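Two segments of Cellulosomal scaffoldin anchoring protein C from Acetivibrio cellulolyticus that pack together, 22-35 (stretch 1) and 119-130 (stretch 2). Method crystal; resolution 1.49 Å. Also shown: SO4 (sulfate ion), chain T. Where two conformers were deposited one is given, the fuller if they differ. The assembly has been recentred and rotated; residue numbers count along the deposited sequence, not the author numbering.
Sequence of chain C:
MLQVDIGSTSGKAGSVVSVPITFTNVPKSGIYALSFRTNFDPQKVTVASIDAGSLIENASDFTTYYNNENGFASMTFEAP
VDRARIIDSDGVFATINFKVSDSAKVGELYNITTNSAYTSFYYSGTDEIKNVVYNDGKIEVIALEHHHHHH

Stretch 1, residues 22-35: TFTNVPKSGIYALS
Stretch 2 (119-130) TSFYYSGTDEIK

Strands 33-35 and 120-122 run antiparallel (176° between their directions, axes 4.7 Å apart at closest approach), pairing Ala-33 with Tyr-122, Leu-34 with Phe-121 and Ser-35 with Ser-120 at CA-CA separations of 5.2, 4.3 and 5.4 Å. All six residues are extended, with phi from -159° to -125° and psi from 135° to 156°. Ser-35 and Ser-120 exchange two hydrogen bonds, Ser-35 N to Ser-120 O at 2.9 Å and Ser-120 N to Ser-35 O at 3.0 Å. Tyr-122 N donates to Ala-33 O (2.8 Å), whereas Tyr-122 O receives Tyr-32 N at 2.8 Å and, weakly, Ala-33 N at 3.4 Å; Tyr-32 itself (phi/psi -84°/-34°) is not extended. Before it, a type I turn spans Pro-27 to Gly-30, closed by Gly-30 N to Pro-27 O at 2.9 Å; at its phi/psi of 108°/142°, a CB on Gly-30 would jam against the preceding carbonyl. In the other stretch the chain turns a corner at Tyr-123 (-75°/-23°).

Leu-34 (chi1 74°, chi2 98°) and Phe-121 (m, chi2 79°) share one sheet face, Leu-34 CB lying 3.6 Å from Phe-121 CD2. The edge of Phe-121 meets the face of Phe-23 (m), centroids 5.5 Å apart and planes at 73°, an apolar contact suited to this buried site. Ile-31 (mt) adds CD1 at 4.2 Å from Phe-121 CD2 and CG1 at 4.0 Å from Ile-129 CD1. Ala-33, Ser-35, Ser-120 and Tyr-122 occupy the other face; both serines are p, and one water bridges their hydroxyls, 2.8 Å from Ser-35 OG and 2.7 Å from Ser-120 OG. Tyr-32 (t) brings CB to 3.4 Å from Tyr-123 O. Tyr-123 (m) starts away, but its ring returns, CE1 lying 3.7 Å from Pro-27 CB. The contact buries 621 Å² in total.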

# COMPACT_ATOMS: atom_id res chain seq x y z
N THR C 22 5.77 -16.31 -5.15
CA THR C 22 6.62 -17.47 -4.83
C THR C 22 7.29 -17.22 -3.49
O THR C 22 7.72 -16.10 -3.19
CB THR C 22 7.74 -17.73 -5.89
OG1 THR C 22 7.16 -17.82 -7.19
CG2 THR C 22 8.63 -19.00 -5.56
N PHE C 23 7.38 -18.26 -2.67
CA PHE C 23 8.17 -18.16 -1.45
C PHE C 23 9.42 -19.11 -1.55
O PHE C 23 9.34 -20.27 -1.97
CB PHE C 23 7.39 -18.78 -0.28
CG PHE C 23 6.12 -18.05 0.17
CD1 PHE C 23 5.79 -16.77 -0.32
CD2 PHE C 23 5.24 -18.67 1.08
CE1 PHE C 23 4.59 -16.12 0.11
CE2 PHE C 23 4.10 -18.00 1.56
CZ PHE C 23 3.78 -16.74 1.07
N THR C 24 10.55 -18.50 -1.20
CA THR C 24 11.87 -19.19 -1.27
C THR C 24 12.47 -19.13 0.13
O THR C 24 12.33 -18.18 0.84
CB THR C 24 12.73 -18.54 -2.40
OG1 THR C 24 12.14 -18.96 -3.66
CG2 THR C 24 14.17 -19.16 -2.45
N ASN C 25 13.25 -20.17 0.46
CA ASN C 25 13.90 -20.29 1.81
C ASN C 25 12.86 -20.26 2.94
O ASN C 25 12.98 -19.61 4.00
CB ASN C 25 14.92 -19.16 2.05
CG ASN C 25 15.99 -19.09 0.99
OD1 ASN C 25 16.37 -20.05 0.38
ND2 ASN C 25 16.34 -17.88 0.70
N VAL C 26 11.75 -21.00 2.68
CA VAL C 26 10.73 -21.08 3.73
C VAL C 26 11.34 -21.84 4.97
O VAL C 26 11.91 -22.91 4.72
CB VAL C 26 9.50 -21.83 3.17
CG1 VAL C 26 8.45 -22.18 4.24
CG2 VAL C 26 8.81 -20.99 2.03
N PRO C 27 11.05 -21.38 6.15
CA PRO C 27 11.64 -22.07 7.34
C PRO C 27 11.04 -23.45 7.41
O PRO C 27 9.82 -23.67 7.36
CB PRO C 27 11.18 -21.17 8.50
CG PRO C 27 9.94 -20.44 7.99
CD PRO C 27 10.38 -20.14 6.55
N LYS C 28 11.94 -24.46 7.70
CA LYS C 28 11.41 -25.80 7.82
C LYS C 28 10.53 -26.04 9.05
O LYS C 28 9.72 -26.99 9.05
CB LYS C 28 12.61 -26.83 7.80
CG LYS C 28 13.47 -26.60 6.53
CD LYS C 28 12.64 -26.90 5.31
CE LYS C 28 13.67 -27.10 4.14
NZ LYS C 28 13.00 -27.12 2.82
N SER C 29 10.66 -25.15 10.03
CA SER C 29 9.76 -25.26 11.18
C SER C 29 8.36 -24.81 10.88
O SER C 29 7.44 -25.05 11.67
CB SER C 29 10.35 -24.44 12.36
OG SER C 29 10.51 -23.08 12.12
N GLY C 30 8.21 -24.06 9.78
CA GLY C 30 6.85 -23.79 9.30
C GLY C 30 6.37 -22.35 9.52
O GLY C 30 6.63 -21.74 10.58
N ILE C 31 5.62 -21.86 8.51
CA ILE C 31 4.89 -20.61 8.65
C ILE C 31 3.48 -20.96 9.09
O ILE C 31 2.78 -21.74 8.38
CB ILE C 31 4.83 -19.86 7.28
CG1 ILE C 31 6.25 -19.56 6.74
CG2 ILE C 31 4.01 -18.58 7.50
CD1 ILE C 31 6.22 -19.03 5.24
N TYR C 32 3.10 -20.49 10.29
CA TYR C 32 1.78 -20.78 10.82
C TYR C 32 0.70 -19.81 10.31
O TYR C 32 -0.48 -20.18 10.25
CB TYR C 32 1.95 -20.66 12.37
CG TYR C 32 0.75 -21.01 13.20
CD1 TYR C 32 0.23 -22.34 13.15
CD2 TYR C 32 0.10 -20.10 13.99
CE1 TYR C 32 -0.84 -22.69 13.97
CE2 TYR C 32 -0.98 -20.44 14.85
CZ TYR C 32 -1.44 -21.74 14.80
OH TYR C 32 -2.49 -22.13 15.60
N ALA C 33 1.09 -18.53 10.10
CA ALA C 33 0.05 -17.54 9.69
C ALA C 33 0.79 -16.47 8.92
O ALA C 33 1.92 -16.13 9.20
CB ALA C 33 -0.67 -16.92 10.89
N LEU C 34 0.12 -15.89 7.92
CA LEU C 34 0.72 -14.77 7.15
C LEU C 34 -0.41 -14.02 6.51
O LEU C 34 -1.51 -14.53 6.23
CB LEU C 34 1.71 -15.30 6.08
CG LEU C 34 1.06 -15.98 4.85
CD1 LEU C 34 0.99 -14.92 3.71
CD2 LEU C 34 1.96 -17.17 4.44
N SER C 35 -0.13 -12.74 6.28
CA SER C 35 -0.95 -11.96 5.30
C SER C 35 0.02 -11.37 4.27
O SER C 35 1.17 -11.11 4.55
CB SER C 35 -1.74 -10.85 5.99
OG SER C 35 -0.85 -9.89 6.55
N THR C 119 1.47 -6.83 5.27
CA THR C 119 2.12 -8.11 4.97
C THR C 119 2.92 -8.46 6.17
O THR C 119 3.80 -7.68 6.60
CB THR C 119 3.03 -7.97 3.77
OG1 THR C 119 2.20 -7.61 2.62
CG2 THR C 119 3.79 -9.24 3.38
N SER C 120 2.69 -9.68 6.68
CA SER C 120 3.50 -10.14 7.86
C SER C 120 3.46 -11.65 7.84
O SER C 120 2.53 -12.29 7.32
CB SER C 120 2.94 -9.70 9.22
OG SER C 120 1.69 -10.29 9.59
N PHE C 121 4.45 -12.27 8.46
CA PHE C 121 4.66 -13.73 8.48
C PHE C 121 4.99 -14.19 9.89
O PHE C 121 5.78 -13.49 10.56
CB PHE C 121 5.79 -14.13 7.58
CG PHE C 121 5.52 -13.93 6.10
CD1 PHE C 121 5.63 -12.66 5.54
CD2 PHE C 121 5.23 -14.97 5.33
CE1 PHE C 121 5.35 -12.55 4.14
CE2 PHE C 121 4.99 -14.86 3.96
CZ PHE C 121 5.01 -13.62 3.40
N TYR C 122 4.37 -15.27 10.31
CA TYR C 122 4.51 -15.75 11.74
C TYR C 122 4.90 -17.22 11.76
O TYR C 122 4.29 -18.05 11.11
CB TYR C 122 3.24 -15.55 12.49
CG TYR C 122 3.02 -14.09 12.90
CD1 TYR C 122 2.53 -13.12 11.99
CD2 TYR C 122 3.41 -13.66 14.16
CE1 TYR C 122 2.44 -11.81 12.38
CE2 TYR C 122 3.35 -12.33 14.51
CZ TYR C 122 2.84 -11.41 13.64
OH TYR C 122 2.76 -10.05 13.95
N TYR C 123 5.88 -17.55 12.60
CA TYR C 123 6.18 -18.96 12.94
C TYR C 123 5.14 -19.56 13.90
O TYR C 123 4.97 -20.77 13.86
CB TYR C 123 7.46 -18.91 13.80
CG TYR C 123 8.73 -18.52 13.08
CD1 TYR C 123 9.26 -19.29 12.02
CD2 TYR C 123 9.44 -17.37 13.50
CE1 TYR C 123 10.43 -18.93 11.40
CE2 TYR C 123 10.67 -17.05 12.86
CZ TYR C 123 11.12 -17.85 11.85
OH TYR C 123 12.31 -17.51 11.17
N SER C 124 4.41 -18.71 14.68
CA SER C 124 3.40 -19.19 15.63
C SER C 124 2.56 -17.99 15.96
O SER C 124 2.80 -16.88 15.42
CB SER C 124 4.17 -19.63 16.93
OG SER C 124 4.61 -18.44 17.61
N GLY C 125 1.57 -18.16 16.81
CA GLY C 125 0.70 -17.05 17.09
C GLY C 125 1.46 -15.86 17.68
O GLY C 125 0.90 -14.70 17.61
N THR C 126 2.62 -16.04 18.36
CA THR C 126 3.28 -14.91 18.95
C THR C 126 4.65 -14.66 18.44
O THR C 126 5.41 -13.81 19.03
CB THR C 126 3.36 -15.05 20.52
OG1 THR C 126 3.97 -16.32 20.78
CG2 THR C 126 1.96 -15.05 21.10
N ASP C 127 5.16 -15.46 17.57
CA ASP C 127 6.53 -15.29 17.11
C ASP C 127 6.57 -15.00 15.64
O ASP C 127 6.28 -15.85 14.76
CB ASP C 127 7.34 -16.58 17.34
CG ASP C 127 7.43 -16.98 18.76
OD1 ASP C 127 7.99 -16.23 19.55
OD2 ASP C 127 6.97 -18.08 19.05
N GLU C 128 6.96 -13.77 15.33
CA GLU C 128 6.92 -13.20 13.98
C GLU C 128 8.24 -13.53 13.28
O GLU C 128 9.32 -13.47 13.91
CB GLU C 128 6.69 -11.65 14.03
CG GLU C 128 6.50 -11.05 12.62
CD GLU C 128 6.28 -9.54 12.69
OE1 GLU C 128 6.35 -8.93 13.78
OE2 GLU C 128 5.93 -9.02 11.63
N ILE C 129 8.18 -13.76 11.97
CA ILE C 129 9.36 -13.80 11.11
C ILE C 129 9.71 -12.36 10.75
O ILE C 129 9.01 -11.66 10.00
CB ILE C 129 9.08 -14.65 9.82
CG1 ILE C 129 8.42 -15.98 10.18
CG2 ILE C 129 10.41 -14.83 9.05
CD1 ILE C 129 8.29 -16.96 8.97
N LYS C 130 10.80 -11.83 11.30
CA LYS C 130 11.04 -10.39 11.17
C LYS C 130 12.21 -10.05 10.25
O LYS C 130 12.72 -8.87 10.31
CB LYS C 130 11.13 -9.68 12.54
CG LYS C 130 9.83 -9.68 13.32
CD LYS C 130 10.10 -9.25 14.76
CE LYS C 130 10.44 -10.39 15.67
NZ LYS C 130 10.85 -9.70 16.90
S SO4 T . 13.60 -14.63 11.82
O1 SO4 T . 14.98 -14.90 12.37
O2 SO4 T . 13.85 -13.82 10.57
O3 SO4 T . 12.78 -13.72 12.82
O4 SO4 T . 13.02 -15.85 11.54
O HOH W 1 -0.70 -9.12 9.19